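Local coordinates for hypothetical protein Atu1826 (Agrobacterium tumefaciens, PDB 2I3D) that is of unknown function but is a putative alpha/beta hydrolase, with a strand-to-helix turn resembling the nucleophile elbow of that fold, at residues A47-I52 with G79-R84; G95-G100 with Y129-W134; G102-A107 with M137-R142; A110-Q115 with M141-I146; S123-G128 with E145-M150. One frame throughout, in Å; residues are numbered along the deposited sequence.

Interaction 1: A47-I52 with G79-R84; sequences APIAII and GFTTLR
Pro48 lies over one face of the Phe80 ring, its CG 3.6 Å from the ring centroid and 15° off the normal, a CH-pi contact in which the two side chains cross at about a right angle. Phe80 reaches it by turning CG beside its own backbone N (chi1 -78°). The same ring meets Ala50 obliquely, with Phe80 CD2 3.7 Å from Ala50 CB. Beyond this pair the backbones run parallel and in register from Ile49 with Thr81 to Ile51 with Leu83. Thr81 N donates to Pro48 O, Leu83 N to Ala50 O, and Ala50 N to Thr81 O at 2.8 Å. Here the first and last strands of a beta-alpha-beta crossover, 49-53 and 81-85, lie side by side in the central sheet, and Gly79 ends the intervening helix 66-77 as the C-prime residue of a Schellman motif. Ile49, Ile51, Thr81 and Leu83 face helix 101-117. There Ile51 folds its CD1 back (chi2 -67°), and the methyl lies 4.1 Å from Leu83 CB, the two side chains pointing the same way. On the face carrying Ala50 and Ile52, toward helix 66-77, Thr82 CG2 touches Ile52 CG1 at 4.1 Å. At the strand entrance a water lies 2.8 Å from Ala47 O, to which it donates, and 2.7 Å from Thr81 OG1, a hydroxyl also bonded to Ser42 N.

Interaction 2: G95-G100 with Y129-W134; sequences GEFDHG and YSFGAW
The Phe97 and Phe131 rings meet from opposite directions at an oblique angle, their planes 45° apart and their centroids separated by 5.3 Å. Their nearest atoms, Phe97 CZ and Phe131 CE2, are 3.5 Å apart. The edge of the Phe131 ring takes the backbone of the loop: His99 O lies in the ring plane beside Phe131 CE1, and Gly100 CA is next to Phe131 CZ. The same His99 carbonyl also reaches the edge of the Trp134 indole, with His99 O 3.4 Å from Trp134 CZ3. Tyr159 stacks on the indole and stands edge-to-face with Phe131, while Trp134 NE1 donates to Asp160 O. The His99 and Trp134 side chains cross at about a right angle, their rings meeting obliquely, with His99 CE1 3.6 Å from Trp134 CH2. Trp134 extends to the loop because its CG is anti to the backbone N (chi1 -180°). Within the loop, Gly100 N donates to Asp98 OD1 at 3.0 Å, on the anti lone pair, closing an Asx turn. Asp98 OD1 also accepts from Gly102 N, in the first turn of helix 101-117, for which Gly100 is the N-cap. Across the contact, Ser130 sits between strand 124-129 and helix 131-142 with positive phi, and its OG is hydrogen-bonded to His212 NE2. This resembles the nucleophile elbow of alpha/beta hydrolases, with Gly128, Ser130 and Gly132 probably supplying its GxSxG signature.

Interaction 3: G102-A107 with M137-R142; sequences GELSDA and MQLLMR
Two helices on the same side of the alpha/beta hydrolase sheet pack here, and Leu104 is the residue that bridges them, its two methyls dividing between three partners. Leu104 CD1 rests on the backbone of the other helix, 3.7 Å from Leu139 N, and also meets Leu139 CB at 4.1 Å. The second methyl, Leu104 CD2, turns to polar groups and lies 3.7 Å from Gln138 OE1. It also sits over one face of the Arg142 guanidinium, toward the rim, 3.6 Å from Arg142 NH1; Arg142 is deposited in two conformers, which makes this last detail doubtful. Leu104 CG stands anti to the backbone N (chi1 177°), carrying the fork out toward the neighbouring helix. A turn further on, Ala107 CB closes the contact against Leu139 CD2 at 4.2 Å. At their closest the axes of 102-107 and 137-142 are 9.9 Å apart and cross at -58°, with Leu104 and Ala107 on one helix meeting Gln138, Leu139 and Arg142 on the other. Around it, Glu103 packs against Phe131 and Ile135 on the first turns of helix 131-142, Ala107 also touches Ile135, and Leu140 settles on Ile146 and Phe149 of strand 146-152.

Interaction 4: A110-Q115 with M141-I146; sequences ALDWVQ and MRRPEI
Arg143 NH1 donates to Asp112 OD1 at 2.8 Å, forming a salt bridge that meets the oxygen nearly along its C-O axis, 21° out of the guanidinium plane. A weak second bond runs from Arg143 NH2 to the same oxygen, and another weak one from Arg143 NH1 to Gln115 OE1. The other end of the Gln115 amide makes a much straighter bond: Gln115 NE2 donates in the amide plane to Glu145 OE2 at 2.9 Å and 169°, on the anti side of the carboxylate. Glu145 OE2 takes Arg143 NE at 2.9 Å on its syn side, and so two firm bonds grip one oxygen. Leu111 CD2 lies over one face of the guanidinium, 3.7 Å from Arg143 NH1. Behind this shell, a type I turn from Arg143 to Ile146 brings Arg143 and Glu145 together, and the arginine chain bends at chi2 and chi3 to curl toward helix 101-117. Ile146 CD1 touches Leu111 CD2 at 4.1 Å. The acidic oxygens Asp112 OD1 and Glu145 OE2 are 6.0 Å apart, and the arginine between them probably offsets their mutual repulsion, while the Gln115 amide bonds firmly to Glu145 and weakly to Arg143.

Interaction 5: S123-G128 with E145-M150; sequences SCWVAG and EIEGFM
Trp125 lays its indole over the backbone of Gly148, whose CA is 3.8 Å from the centroid of the six-membered ring and 12° off its normal. The parallel strands 124-129 and 146-152 belong to the beta-alpha-beta unit that passes through helix 131-142. Their pairing carries a beta bulge: Ile146 and Glu147 both lie against Cys124, whose O accepts from Glu147 N at 2.9 Å. The register then resumes one residue on, with Met150 N donating to Val126 O and Gly128 N to Met150 O. The packing is tight along the faces. Cys124 SG meets Ile146 CG1 at 3.8 Å, and Val126 CG1, held between its backbone N and carbonyl carbon (chi1 61°), reaches Phe149 CB at 3.8 Å. On the other face Ala127 CB touches Met150 CB at 4.0 Å, near helix 66-77, and the Trp125 ring also packs against helix 218-233. By the indole, the backbone nitrogens of Gly148 and Phe149 are buried without a partner. The strand entrance is looser. Cys124 N makes a weak bond to Glu145 O. Exposed Glu147 reaches back along Ser123, but it is deposited in two conformers, so the bond its OE1 accepts from a water is doubtful. That water lies in the indole plane, weakly accepting from Trp125 NE1 at 3.3 Å.

From the N terminus, interaction 1 closes first, bringing strand 81-85 back beside 49-53 before any other contact opens. The first segments of interactions 2, 3, 4 and 5 then follow one another, and their second segments come in the same order, so these contacts cross and none nests inside another. Interactions 3 and 4 hold two levels of helix 101-117 against helix 131-142 and its exit, sharing Met141 and Arg142, while interactions 4 and 5 share Glu145 and Ile146. Strand 124-129, bonded to 49-53, joins interaction 1 to interaction 5 within one sheet. Val114 packs on Thr81 and Leu83, tying interaction 4 to that sheet, and Glu103 links interactions 2 and 3.

Interaction 1: A47-I52 with G79-R84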
# COMPACT_ATOMS: atom_id res chain seq x y z
N ALA B 47 0.56 23.74 18.17
CA ALA B 47 0.67 22.27 18.12
C ALA B 47 1.90 21.87 17.28
O ALA B 47 2.23 22.53 16.29
CB ALA B 47 -0.58 21.63 17.57
N PRO B 48 2.55 20.75 17.66
CA PRO B 48 3.70 20.33 16.88
C PRO B 48 3.25 19.87 15.50
O PRO B 48 2.09 19.48 15.34
CB PRO B 48 4.23 19.13 17.67
CG PRO B 48 3.02 18.55 18.36
CD PRO B 48 2.25 19.82 18.75
N ILE B 49 4.16 19.97 14.53
CA ILE B 49 3.92 19.53 13.16
C ILE B 49 4.50 18.12 12.91
O ILE B 49 5.61 17.81 13.33
CB ILE B 49 4.50 20.52 12.14
CG1 ILE B 49 3.73 21.85 12.23
CG2 ILE B 49 4.42 19.98 10.70
CD1 ILE B 49 4.47 23.07 11.69
N ALA B 50 3.76 17.31 12.18
CA ALA B 50 4.29 16.01 11.76
C ALA B 50 4.25 15.96 10.23
O ALA B 50 3.22 16.28 9.64
CB ALA B 50 3.47 14.87 12.36
N ILE B 51 5.37 15.59 9.61
CA ILE B 51 5.46 15.41 8.15
C ILE B 51 5.69 13.92 7.88
O ILE B 51 6.61 13.32 8.49
CB ILE B 51 6.66 16.19 7.56
CG1 ILE B 51 6.58 17.69 7.97
CG2 ILE B 51 6.74 16.06 6.05
CD1 ILE B 51 5.40 18.52 7.38
N ILE B 52 4.92 13.34 6.97
CA ILE B 52 4.97 11.89 6.70
C ILE B 52 5.44 11.67 5.26
O ILE B 52 4.81 12.25 4.32
CB ILE B 52 3.58 11.21 6.90
CG1 ILE B 52 2.83 11.80 8.10
CG2 ILE B 52 3.75 9.67 6.97
CD1 ILE B 52 3.48 11.57 9.46
N GLY B 79 -2.88 14.96 18.26
CA GLY B 79 -2.96 16.43 18.28
C GLY B 79 -1.94 17.18 17.44
O GLY B 79 -1.81 18.41 17.56
N PHE B 80 -1.20 16.47 16.59
CA PHE B 80 -0.23 17.13 15.71
C PHE B 80 -0.94 17.78 14.51
O PHE B 80 -1.94 17.26 13.99
CB PHE B 80 0.77 16.12 15.13
CG PHE B 80 1.87 15.69 16.08
CD1 PHE B 80 1.57 14.89 17.18
CD2 PHE B 80 3.20 16.05 15.85
CE1 PHE B 80 2.58 14.48 18.06
CE2 PHE B 80 4.22 15.66 16.72
CZ PHE B 80 3.91 14.86 17.82
N THR B 81 -0.42 18.91 14.05
CA THR B 81 -0.75 19.41 12.71
C THR B 81 0.02 18.49 11.76
O THR B 81 1.24 18.37 11.87
CB THR B 81 -0.29 20.86 12.54
OG1 THR B 81 -1.17 21.69 13.32
CG2 THR B 81 -0.29 21.30 11.06
N THR B 82 -0.68 17.86 10.82
CA THR B 82 -0.08 16.72 10.10
C THR B 82 -0.20 16.89 8.61
O THR B 82 -1.27 17.26 8.12
CB THR B 82 -0.70 15.32 10.57
OG1 THR B 82 -0.78 15.29 11.99
CG2 THR B 82 0.14 14.14 10.09
N LEU B 83 0.88 16.60 7.89
CA LEU B 83 0.87 16.66 6.42
C LEU B 83 1.53 15.40 5.86
O LEU B 83 2.62 15.07 6.30
CB LEU B 83 1.65 17.89 5.93
CG LEU B 83 1.82 18.03 4.42
CD1 LEU B 83 0.47 18.40 3.75
CD2 LEU B 83 2.87 19.04 4.12
N ARG B 84 0.86 14.69 4.95
CA ARG B 84 1.54 13.76 4.06
C ARG B 84 1.41 14.32 2.66
O ARG B 84 0.48 15.06 2.35
CB ARG B 84 0.96 12.33 4.13
CG ARG B 84 -0.57 12.24 3.81
CD ARG B 84 -1.07 10.81 4.09
NE ARG B 84 -2.30 10.50 3.36
CZ ARG B 84 -3.53 10.85 3.75
NH1 ARG B 84 -3.72 11.56 4.87
NH2 ARG B 84 -4.57 10.50 3.01
O HOH W 1 0.38 23.50 14.49

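Interaction 2: G95-G100 with Y129-W134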
# COMPACT_ATOMS: atom_id res chain seq x y z
N GLY B 95 6.81 17.31 -12.07
CA GLY B 95 8.23 17.06 -12.10
C GLY B 95 8.58 15.63 -12.30
O GLY B 95 7.70 14.78 -12.51
N GLU B 96 9.90 15.37 -12.28
CA GLU B 96 10.50 14.07 -12.52
C GLU B 96 11.12 13.56 -11.22
O GLU B 96 11.81 14.33 -10.53
CB GLU B 96 11.62 14.18 -13.56
CG GLU B 96 11.16 14.39 -15.00
CD GLU B 96 12.20 13.88 -16.00
OE1 GLU B 96 13.41 14.10 -15.76
OE2 GLU B 96 11.83 13.26 -17.02
N PHE B 97 10.95 12.28 -10.94
CA PHE B 97 11.59 11.73 -9.76
C PHE B 97 13.11 11.75 -9.96
O PHE B 97 13.59 11.65 -11.10
CB PHE B 97 11.04 10.34 -9.49
CG PHE B 97 11.14 9.91 -8.03
CD1 PHE B 97 10.10 10.23 -7.12
CD2 PHE B 97 12.25 9.19 -7.61
CE1 PHE B 97 10.20 9.81 -5.77
CE2 PHE B 97 12.36 8.78 -6.31
CZ PHE B 97 11.34 9.07 -5.38
N ASP B 98 13.86 11.99 -8.90
CA ASP B 98 15.30 11.89 -9.00
C ASP B 98 15.86 11.12 -7.81
O ASP B 98 15.10 10.63 -6.97
CB ASP B 98 15.94 13.27 -9.20
CG ASP B 98 15.82 14.18 -8.00
OD1 ASP B 98 16.05 13.73 -6.86
OD2 ASP B 98 15.54 15.38 -8.18
N HIS B 99 17.17 10.94 -7.78
CA HIS B 99 17.74 9.96 -6.86
C HIS B 99 17.47 10.32 -5.42
O HIS B 99 17.45 9.44 -4.57
CB HIS B 99 19.25 9.81 -7.08
CG HIS B 99 19.91 8.93 -6.06
ND1 HIS B 99 20.50 9.42 -4.91
CD2 HIS B 99 20.01 7.58 -5.99
CE1 HIS B 99 20.94 8.40 -4.18
NE2 HIS B 99 20.67 7.28 -4.82
N GLY B 100 17.23 11.59 -5.11
CA GLY B 100 16.91 11.95 -3.72
C GLY B 100 16.98 13.43 -3.44
O GLY B 100 16.21 13.95 -2.66
N TYR B 129 8.85 6.12 5.53
CA TYR B 129 8.84 4.67 5.29
C TYR B 129 9.69 4.37 4.06
O TYR B 129 9.49 4.94 2.98
CB TYR B 129 7.36 4.26 5.12
CG TYR B 129 7.16 2.84 4.66
CD1 TYR B 129 8.05 1.83 5.00
CD2 TYR B 129 6.04 2.53 3.86
CE1 TYR B 129 7.85 0.48 4.51
CE2 TYR B 129 5.85 1.23 3.38
CZ TYR B 129 6.74 0.23 3.69
OH TYR B 129 6.44 -1.02 3.21
N SER B 130 10.69 3.49 4.24
CA SER B 130 11.56 3.06 3.19
C SER B 130 12.38 4.25 2.64
O SER B 130 13.06 4.92 3.43
CB SER B 130 10.76 2.31 2.11
OG SER B 130 11.60 1.53 1.27
N PHE B 131 12.32 4.51 1.33
CA PHE B 131 13.00 5.71 0.78
C PHE B 131 12.60 6.98 1.59
O PHE B 131 13.43 7.86 1.84
CB PHE B 131 12.63 5.84 -0.69
CG PHE B 131 13.07 7.13 -1.36
CD1 PHE B 131 14.29 7.21 -2.02
CD2 PHE B 131 12.19 8.20 -1.46
CE1 PHE B 131 14.63 8.38 -2.69
CE2 PHE B 131 12.52 9.37 -2.13
CZ PHE B 131 13.74 9.46 -2.73
N GLY B 132 11.32 7.07 1.98
CA GLY B 132 10.85 8.18 2.80
C GLY B 132 11.62 8.33 4.12
O GLY B 132 11.75 9.46 4.60
N ALA B 133 12.12 7.22 4.71
CA ALA B 133 12.86 7.32 5.97
C ALA B 133 14.23 7.96 5.67
O ALA B 133 14.80 8.67 6.52
CB ALA B 133 13.07 5.94 6.58
N TRP B 134 14.80 7.64 4.51
CA TRP B 134 16.09 8.27 4.14
C TRP B 134 15.93 9.78 3.92
O TRP B 134 16.72 10.62 4.46
CB TRP B 134 16.65 7.56 2.90
CG TRP B 134 17.97 8.07 2.39
CD1 TRP B 134 19.17 8.10 3.06
CD2 TRP B 134 18.21 8.59 1.08
NE1 TRP B 134 20.16 8.67 2.24
CE2 TRP B 134 19.59 8.95 1.01
CE3 TRP B 134 17.38 8.85 -0.03
CZ2 TRP B 134 20.16 9.50 -0.15
CZ3 TRP B 134 17.93 9.37 -1.17
CH2 TRP B 134 19.30 9.69 -1.24

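Interaction 3: G102-A107 with M137-R142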
# COMPACT_ATOMS: atom_id res chain seq x y z
N GLY B 102 16.03 16.05 -5.11
CA GLY B 102 14.76 16.73 -5.36
C GLY B 102 13.70 16.42 -4.31
O GLY B 102 12.93 17.27 -3.90
N GLU B 103 13.67 15.17 -3.87
CA GLU B 103 12.64 14.77 -2.92
C GLU B 103 12.91 15.38 -1.56
O GLU B 103 11.96 15.77 -0.85
CB GLU B 103 12.53 13.24 -2.88
CG GLU B 103 11.84 12.70 -4.20
CD GLU B 103 12.83 12.52 -5.34
OE1 GLU B 103 13.99 12.15 -5.05
OE2 GLU B 103 12.44 12.70 -6.51
N LEU B 104 14.20 15.54 -1.22
CA LEU B 104 14.54 16.26 -0.01
C LEU B 104 14.08 17.73 -0.12
O LEU B 104 13.50 18.26 0.82
CB LEU B 104 16.05 16.21 0.28
CG LEU B 104 16.49 17.02 1.51
CD1 LEU B 104 15.81 16.60 2.81
CD2 LEU B 104 18.02 16.90 1.67
N SER B 105 14.27 18.36 -1.29
CA SER B 105 13.79 19.73 -1.50
C SER B 105 12.28 19.82 -1.38
O SER B 105 11.77 20.75 -0.75
CB SER B 105 14.26 20.27 -2.85
OG SER B 105 15.67 20.39 -2.73
N ASP B 106 11.58 18.81 -1.93
CA ASP B 106 10.13 18.73 -1.78
C ASP B 106 9.70 18.70 -0.31
O ASP B 106 8.80 19.42 0.10
CB ASP B 106 9.57 17.46 -2.44
CG ASP B 106 9.72 17.48 -3.96
OD1 ASP B 106 9.95 18.60 -4.52
OD2 ASP B 106 9.62 16.38 -4.60
N ALA B 107 10.36 17.84 0.49
CA ALA B 107 10.03 17.72 1.92
C ALA B 107 10.30 19.04 2.69
O ALA B 107 9.53 19.43 3.55
CB ALA B 107 10.85 16.54 2.55
N MSE B 137 15.33 11.41 7.40
CA MSE B 137 16.50 11.61 8.26
C MSE B 137 17.40 12.73 7.71
O MSE B 137 18.08 13.41 8.50
CB MSE B 137 17.23 10.29 8.56
CG MSE B 137 16.32 9.30 9.32
SE MSE B 137 17.22 7.79 10.11
CE MSE B 137 17.83 8.68 11.76
N GLN B 138 17.39 12.92 6.39
CA GLN B 138 18.13 14.04 5.81
C GLN B 138 17.44 15.36 6.24
O GLN B 138 18.11 16.36 6.57
CB GLN B 138 18.17 13.93 4.30
CG GLN B 138 19.07 12.80 3.80
CD GLN B 138 19.06 12.72 2.28
OE1 GLN B 138 19.63 13.61 1.60
NE2 GLN B 138 18.38 11.70 1.73
N LEU B 139 16.11 15.36 6.26
CA LEU B 139 15.41 16.60 6.65
C LEU B 139 15.70 16.90 8.14
O LEU B 139 15.97 18.04 8.53
CB LEU B 139 13.92 16.46 6.40
CG LEU B 139 13.08 17.71 6.69
CD1 LEU B 139 13.41 18.83 5.68
CD2 LEU B 139 11.59 17.34 6.65
N LEU B 140 15.67 15.85 8.96
CA LEU B 140 16.01 15.92 10.38
C LEU B 140 17.37 16.59 10.58
O LEU B 140 17.52 17.51 11.39
CB LEU B 140 16.06 14.49 10.93
CG LEU B 140 16.63 14.26 12.34
CD1 LEU B 140 15.64 14.78 13.34
CD2 LEU B 140 16.92 12.81 12.61
N MSE B 141 18.35 16.13 9.83
CA MSE B 141 19.71 16.66 9.94
C MSE B 141 19.76 18.18 9.65
O MSE B 141 20.51 18.90 10.31
CB MSE B 141 20.64 15.87 8.99
CG MSE B 141 22.11 15.96 9.30
SE MSE B 141 22.56 15.22 11.08
CE MSE B 141 24.26 16.20 11.12
N ARG B 142 18.91 18.65 8.72
CA ARG B 142 18.91 20.06 8.29
C ARG B 142 18.06 21.01 9.13
O ARG B 142 18.21 22.24 9.05
CB ARG B 142 18.37 20.16 6.87
CG ARG B 142 19.16 19.39 5.87
CD ARG B 142 18.95 19.97 4.51
NE ARG B 142 20.16 19.77 3.71
CZ ARG B 142 20.22 19.96 2.40
NH1 ARG B 142 19.13 20.35 1.73
NH2 ARG B 142 21.36 19.75 1.76

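Interaction 4: A110-Q115 with M141-I146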
# COMPACT_ATOMS: atom_id res chain seq x y z
N ALA B 110 7.55 21.35 1.75
CA ALA B 110 6.35 20.91 2.49
C ALA B 110 6.35 21.39 3.93
O ALA B 110 5.36 21.96 4.40
CB ALA B 110 6.22 19.36 2.45
N LEU B 111 7.48 21.20 4.62
CA LEU B 111 7.62 21.67 6.00
C LEU B 111 7.51 23.20 6.10
O LEU B 111 6.80 23.71 6.98
CB LEU B 111 8.93 21.16 6.63
CG LEU B 111 9.06 21.49 8.12
CD1 LEU B 111 7.81 21.17 9.03
CD2 LEU B 111 10.31 20.78 8.66
N ASP B 112 8.13 23.90 5.15
CA ASP B 112 8.02 25.39 5.11
C ASP B 112 6.56 25.82 4.96
O ASP B 112 6.08 26.77 5.63
CB ASP B 112 8.81 25.97 3.93
CG ASP B 112 10.32 25.87 4.11
OD1 ASP B 112 10.84 25.62 5.23
OD2 ASP B 112 11.01 26.10 3.10
N TRP B 113 5.84 25.15 4.06
CA TRP B 113 4.44 25.47 3.81
C TRP B 113 3.58 25.31 5.07
O TRP B 113 2.84 26.26 5.45
CB TRP B 113 3.91 24.62 2.68
CG TRP B 113 2.49 24.84 2.36
CD1 TRP B 113 1.97 25.84 1.57
CD2 TRP B 113 1.38 24.06 2.80
NE1 TRP B 113 0.61 25.70 1.48
CE2 TRP B 113 0.21 24.63 2.23
CE3 TRP B 113 1.26 22.92 3.61
CZ2 TRP B 113 -1.06 24.10 2.45
CZ3 TRP B 113 -0.02 22.40 3.84
CH2 TRP B 113 -1.16 22.99 3.26
N VAL B 114 3.70 24.17 5.77
CA VAL B 114 2.92 23.95 7.00
C VAL B 114 3.32 24.98 8.04
O VAL B 114 2.47 25.57 8.72
CB VAL B 114 3.03 22.49 7.58
CG1 VAL B 114 2.04 22.30 8.76
CG2 VAL B 114 2.76 21.49 6.54
N GLN B 115 4.62 25.23 8.16
CA GLN B 115 5.09 26.23 9.11
C GLN B 115 4.63 27.66 8.79
O GLN B 115 4.43 28.46 9.70
CB GLN B 115 6.61 26.15 9.23
CG GLN B 115 7.08 24.96 10.04
CD GLN B 115 8.60 24.84 10.07
OE1 GLN B 115 9.31 25.53 9.32
NE2 GLN B 115 9.10 23.98 10.94
N MSE B 141 18.35 16.13 9.83
CA MSE B 141 19.71 16.66 9.94
C MSE B 141 19.76 18.18 9.65
O MSE B 141 20.51 18.90 10.31
CB MSE B 141 20.64 15.87 8.99
CG MSE B 141 22.11 15.96 9.30
SE MSE B 141 22.56 15.22 11.08
CE MSE B 141 24.26 16.20 11.12
N ARG B 142 18.91 18.65 8.72
CA ARG B 142 18.91 20.06 8.29
C ARG B 142 18.06 21.01 9.13
O ARG B 142 18.21 22.24 9.05
CB ARG B 142 18.37 20.16 6.87
CG ARG B 142 19.16 19.39 5.87
CD ARG B 142 18.95 19.97 4.51
NE ARG B 142 20.16 19.77 3.71
CZ ARG B 142 20.22 19.96 2.40
NH1 ARG B 142 19.13 20.35 1.73
NH2 ARG B 142 21.36 19.75 1.76
N ARG B 143 17.12 20.47 9.90
CA ARG B 143 16.10 21.28 10.50
C ARG B 143 16.10 21.11 12.02
O ARG B 143 15.54 20.12 12.53
CB ARG B 143 14.72 20.94 9.91
CG ARG B 143 14.60 21.19 8.41
CD ARG B 143 14.61 22.68 8.09
NE ARG B 143 13.27 23.24 8.24
CZ ARG B 143 12.50 23.66 7.25
NH1 ARG B 143 11.30 24.13 7.53
NH2 ARG B 143 12.92 23.61 5.99
N PRO B 144 16.69 22.10 12.75
CA PRO B 144 16.86 21.94 14.20
C PRO B 144 15.53 21.79 14.95
O PRO B 144 15.52 21.28 16.06
CB PRO B 144 17.61 23.22 14.63
CG PRO B 144 17.43 24.17 13.53
CD PRO B 144 17.25 23.39 12.26
N GLU B 145 14.42 22.24 14.37
CA GLU B 145 13.14 22.17 15.06
C GLU B 145 12.59 20.72 15.12
O GLU B 145 11.58 20.45 15.83
CB GLU B 145 12.10 23.16 14.46
CG GLU B 145 11.64 22.81 13.04
CD GLU B 145 12.53 23.37 11.90
OE1 GLU B 145 13.74 23.56 12.07
OE2 GLU B 145 11.99 23.60 10.80
N ILE B 146 13.23 19.81 14.39
CA ILE B 146 12.74 18.42 14.32
C ILE B 146 13.26 17.65 15.51
O ILE B 146 14.44 17.32 15.57
CB ILE B 146 13.10 17.75 13.01
CG1 ILE B 146 12.35 18.46 11.85
CG2 ILE B 146 12.63 16.29 13.06
CD1 ILE B 146 12.59 17.90 10.45

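Interaction 5: S123-G128 with E145-M150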
# COMPACT_ATOMS: atom_id res chain seq x y z
N SER B 123 7.93 22.95 17.24
CA SER B 123 8.52 21.61 17.09
C SER B 123 7.87 20.76 16.05
O SER B 123 6.72 20.97 15.63
CB SER B 123 8.55 20.85 18.41
OG SER B 123 7.26 20.47 18.75
N CYS B 124 8.64 19.77 15.62
CA CYS B 124 8.24 18.99 14.48
C CYS B 124 8.73 17.54 14.65
O CYS B 124 9.75 17.30 15.29
CB CYS B 124 8.76 19.65 13.18
SG CYS B 124 8.58 18.63 11.67
N TRP B 125 7.94 16.61 14.12
CA TRP B 125 8.39 15.22 13.93
C TRP B 125 8.37 14.88 12.47
O TRP B 125 7.52 15.37 11.74
CB TRP B 125 7.45 14.24 14.62
CG TRP B 125 7.71 14.08 16.13
CD1 TRP B 125 7.60 15.03 17.10
CD2 TRP B 125 8.04 12.86 16.79
NE1 TRP B 125 7.85 14.48 18.35
CE2 TRP B 125 8.11 13.14 18.19
CE3 TRP B 125 8.23 11.55 16.35
CZ2 TRP B 125 8.40 12.17 19.13
CZ3 TRP B 125 8.53 10.56 17.28
CH2 TRP B 125 8.62 10.88 18.66
N VAL B 126 9.25 13.98 12.06
CA VAL B 126 9.19 13.44 10.70
C VAL B 126 9.03 11.93 10.81
O VAL B 126 9.67 11.29 11.66
CB VAL B 126 10.45 13.83 9.86
CG1 VAL B 126 11.71 13.28 10.49
CG2 VAL B 126 10.31 13.40 8.38
N ALA B 127 8.17 11.36 9.99
CA ALA B 127 8.04 9.90 9.97
C ALA B 127 8.15 9.50 8.51
O ALA B 127 7.43 10.07 7.67
CB ALA B 127 6.70 9.49 10.54
N GLY B 128 9.04 8.56 8.20
CA GLY B 128 9.26 8.16 6.81
C GLY B 128 9.30 6.64 6.66
O GLY B 128 9.77 5.96 7.57
N GLU B 145 14.42 22.24 14.37
CA GLU B 145 13.14 22.17 15.06
C GLU B 145 12.59 20.72 15.12
O GLU B 145 11.58 20.45 15.83
CB GLU B 145 12.10 23.16 14.46
CG GLU B 145 11.64 22.81 13.04
CD GLU B 145 12.53 23.37 11.90
OE1 GLU B 145 13.74 23.56 12.07
OE2 GLU B 145 11.99 23.60 10.80
N ILE B 146 13.23 19.81 14.39
CA ILE B 146 12.74 18.42 14.32
C ILE B 146 13.26 17.65 15.51
O ILE B 146 14.44 17.32 15.57
CB ILE B 146 13.10 17.75 13.01
CG1 ILE B 146 12.35 18.46 11.85
CG2 ILE B 146 12.63 16.29 13.06
CD1 ILE B 146 12.59 17.90 10.45
N GLU B 147 12.39 17.37 16.47
CA GLU B 147 12.86 16.80 17.75
C GLU B 147 12.61 15.30 17.92
O GLU B 147 13.03 14.70 18.92
CB GLU B 147 12.29 17.59 18.94
CG GLU B 147 10.81 17.48 19.14
CD GLU B 147 10.35 18.28 20.36
OE1 GLU B 147 9.76 17.68 21.27
OE2 GLU B 147 10.62 19.51 20.41
N GLY B 148 12.00 14.69 16.91
CA GLY B 148 11.77 13.24 16.95
C GLY B 148 11.58 12.75 15.54
O GLY B 148 11.14 13.50 14.65
N PHE B 149 11.85 11.46 15.35
CA PHE B 149 11.59 10.84 14.06
C PHE B 149 11.15 9.40 14.23
O PHE B 149 11.41 8.79 15.28
CB PHE B 149 12.86 10.85 13.18
CG PHE B 149 14.00 10.00 13.74
CD1 PHE B 149 14.10 8.64 13.46
CD2 PHE B 149 14.97 10.57 14.60
CE1 PHE B 149 15.13 7.85 13.99
CE2 PHE B 149 16.00 9.80 15.11
CZ PHE B 149 16.08 8.43 14.82
N MSE B 150 10.50 8.89 13.18
CA MSE B 150 10.27 7.47 13.03
C MSE B 150 10.80 7.10 11.65
O MSE B 150 10.48 7.81 10.65
CB MSE B 150 8.78 7.18 13.08
CG MSE B 150 8.18 7.46 14.42
SE MSE B 150 6.29 6.95 14.31
CE MSE B 150 5.83 7.56 16.10
O HOH W 2 8.43 15.44 21.46